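Local coordinates for putative diflavin flavoprotein A 3 (Synechocystis sp., PDB 6H0C) that is the flavodiiron core (metallo-hydrolase and flavodoxin-like domains) of a protein that probably passes electrons from NADH to oxygen, reducing it to water, at residues Thr332-Lys338 against Phe362-Phe367. Residue numbers count along the deposited sequence, not the author numbering.
Sequences TLANASK and FRDAGF
Two neighbouring helices of the flavodoxin-like domain, 323-335 and 353-364, end side by side here, each where the chain turns toward a strand of the parallel sheet (341-348 and 368-377). The backbone of the first is extended at A336 and S337, with A336 N bonded to T332 O at 2.7 Å. The second finishes in a Schellman motif: G366 has phi 84° and psi 19°, F367 N reaches F362 O at 3.1 Å and G366 N reaches R363 O at 3.0 Å. K338 and F367 lie closest in register, CA to CA 5.4 Å.

F367, chi1 m and chi2 near -85°, projects its ring across to 332-338. L333 CD2 (3.9 Å from F367 CE2) and S337 O (3.4 Å from F367 CE1) meet the ring edge, while A336 CB lies 4.1 Å from F367 CZ and K338 CA 3.8 Å from F367 CE1. L333 takes the mt rotamer, which brings its CD2 to A365 CB (3.7 Å) and F362 CD1 (4.1 Å). Deeper, T332 CG2 approaches F362 CE1 at 4.3 Å, while T332 OG1 bonds back to A328 O. F362 and F367 both meet F310 of strand 309-313 edge-to-face, tying the pair to the sheet. K338, chi1 m and then fully extended, passes along the helix end, its CE 3.0 Å from A365 O; a CB on G366 would clash with K338 CD. No hydrogen bond or salt bridge joins the segments, so their association rests on apolar packing against the two rings and close carbonyl contacts, with the aliphatic part of K338 lying over the Schellman turn.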
loop_
_atom_site.group_PDB
_atom_site.type_symbol
_atom_site.label_atom_id
_atom_site.label_comp_id
_atom_site.label_asym_id
_atom_site.label_seq_id
_atom_site.Cartn_x
_atom_site.Cartn_y
_atom_site.Cartn_z
ATOM N N THR A 332 -17.099 -6.969 15.850
ATOM C CA THR A 332 -16.603 -5.987 16.803
ATOM C C THR A 332 -17.545 -5.876 18.004
ATOM O O THR A 332 -17.102 -5.916 19.151
ATOM C CB THR A 332 -16.420 -4.611 16.139
ATOM O OG1 THR A 332 -15.439 -4.718 15.098
ATOM C CG2 THR A 332 -15.951 -3.574 17.161
ATOM N N LEU A 333 -18.846 -5.764 17.747
ATOM C CA LEU A 333 -19.814 -5.674 18.841
ATOM C C LEU A 333 -19.818 -6.945 19.686
ATOM O O LEU A 333 -19.960 -6.882 20.911
ATOM C CB LEU A 333 -21.225 -5.397 18.309
ATOM C CG LEU A 333 -21.476 -3.998 17.744
ATOM C CD1 LEU A 333 -22.861 -3.912 17.141
ATOM C CD2 LEU A 333 -21.313 -2.966 18.834
ATOM N N ALA A 334 -19.661 -8.096 19.037
ATOM C CA ALA A 334 -19.670 -9.369 19.756
ATOM C C ALA A 334 -18.431 -9.543 20.625
ATOM O O ALA A 334 -18.431 -10.355 21.539
ATOM C CB ALA A 334 -19.788 -10.534 18.782
ATOM N N ASN A 335 -17.379 -8.782 20.352
ATOM C CA ASN A 335 -16.107 -9.035 21.025
ATOM C C ASN A 335 -15.503 -7.888 21.817
ATOM O O ASN A 335 -14.718 -8.124 22.732
ATOM C CB ASN A 335 -15.080 -9.504 20.007
ATOM C CG ASN A 335 -15.353 -10.903 19.536
ATOM O OD1 ASN A 335 -15.056 -11.875 20.241
ATOM N ND2 ASN A 335 -15.940 -11.025 18.348
ATOM N N ALA A 336 -15.850 -6.656 21.475
ATOM C CA ALA A 336 -15.224 -5.516 22.130
ATOM C C ALA A 336 -15.835 -5.225 23.502
ATOM O O ALA A 336 -17.056 -5.222 23.678
ATOM C CB ALA A 336 -15.312 -4.281 21.239
ATOM N N SER A 337 -14.967 -4.983 24.477
ATOM C CA SER A 337 -15.403 -4.477 25.768
ATOM C C SER A 337 -15.844 -3.018 25.648
ATOM O O SER A 337 -15.247 -2.238 24.896
ATOM C CB SER A 337 -14.282 -4.601 26.791
ATOM O OG SER A 337 -14.558 -3.785 27.916
ATOM N N LYS A 338 -16.877 -2.641 26.393
ATOM C CA LYS A 338 -17.387 -1.272 26.327
ATOM C C LYS A 338 -16.383 -0.232 26.844
ATOM O O LYS A 338 -16.604 0.967 26.699
ATOM C CB LYS A 338 -18.706 -1.150 27.102
ATOM C CG LYS A 338 -19.881 -1.902 26.485
ATOM C CD LYS A 338 -21.190 -1.519 27.172
ATOM C CE LYS A 338 -22.388 -2.287 26.615
ATOM N NZ LYS A 338 -23.682 -1.796 27.188
ATOM N N PHE A 362 -22.700 2.195 17.683
ATOM C CA PHE A 362 -21.678 2.232 18.715
ATOM C C PHE A 362 -22.159 3.038 19.926
ATOM O O PHE A 362 -21.896 2.660 21.073
ATOM C CB PHE A 362 -20.367 2.788 18.149
ATOM C CG PHE A 362 -19.661 1.823 17.232
ATOM C CD1 PHE A 362 -19.507 0.491 17.597
ATOM C CD2 PHE A 362 -19.177 2.234 16.001
ATOM C CE1 PHE A 362 -18.869 -0.413 16.749
ATOM C CE2 PHE A 362 -18.543 1.334 15.151
ATOM C CZ PHE A 362 -18.389 0.016 15.523
ATOM N N ARG A 363 -22.891 4.123 19.683
ATOM C CA ARG A 363 -23.443 4.885 20.801
ATOM C C ARG A 363 -24.455 4.048 21.588
ATOM O O ARG A 363 -24.390 3.994 22.814
ATOM C CB ARG A 363 -24.093 6.184 20.333
ATOM C CG ARG A 363 -24.661 6.999 21.497
ATOM C CD ARG A 363 -25.032 8.417 21.094
ATOM N NE ARG A 363 -25.664 8.453 19.780
ATOM C CZ ARG A 363 -25.185 9.132 18.741
ATOM N NH1 ARG A 363 -24.072 9.848 18.863
ATOM N NH2 ARG A 363 -25.828 9.099 17.581
ATOM N N ASP A 364 -25.376 3.390 20.891
ATOM C CA ASP A 364 -26.349 2.524 21.560
ATOM C C ASP A 364 -25.666 1.391 22.325
ATOM O O ASP A 364 -26.156 0.948 23.366
ATOM C CB ASP A 364 -27.341 1.935 20.555
ATOM C CG ASP A 364 -28.272 2.982 19.982
ATOM O OD1 ASP A 364 -29.035 2.658 19.046
ATOM O OD2 ASP A 364 -28.228 4.135 20.463
ATOM N N ALA A 365 -24.530 0.934 21.811
ATOM C CA ALA A 365 -23.814 -0.183 22.414
ATOM C C ALA A 365 -22.945 0.264 23.585
ATOM O O ALA A 365 -22.191 -0.536 24.133
ATOM C CB ALA A 365 -22.969 -0.896 21.370
ATOM N N GLY A 366 -23.037 1.542 23.949
ATOM C CA GLY A 366 -22.391 2.043 25.151
ATOM C C GLY A 366 -20.929 2.449 25.055
ATOM O O GLY A 366 -20.244 2.548 26.073
ATOM N N PHE A 367 -20.433 2.693 23.848
ATOM C CA PHE A 367 -19.048 3.128 23.702
ATOM C C PHE A 367 -18.922 4.634 23.828
ATOM O O PHE A 367 -19.833 5.379 23.468
ATOM C CB PHE A 367 -18.471 2.675 22.363
ATOM C CG PHE A 367 -18.410 1.190 22.214
ATOM C CD1 PHE A 367 -17.331 0.479 22.705
ATOM C CD2 PHE A 367 -19.438 0.501 21.600
ATOM C CE1 PHE A 367 -17.279 -0.888 22.575
ATOM C CE2 PHE A 367 -19.389 -0.866 21.470
ATOM C CZ PHE A 367 -18.310 -1.562 21.960
#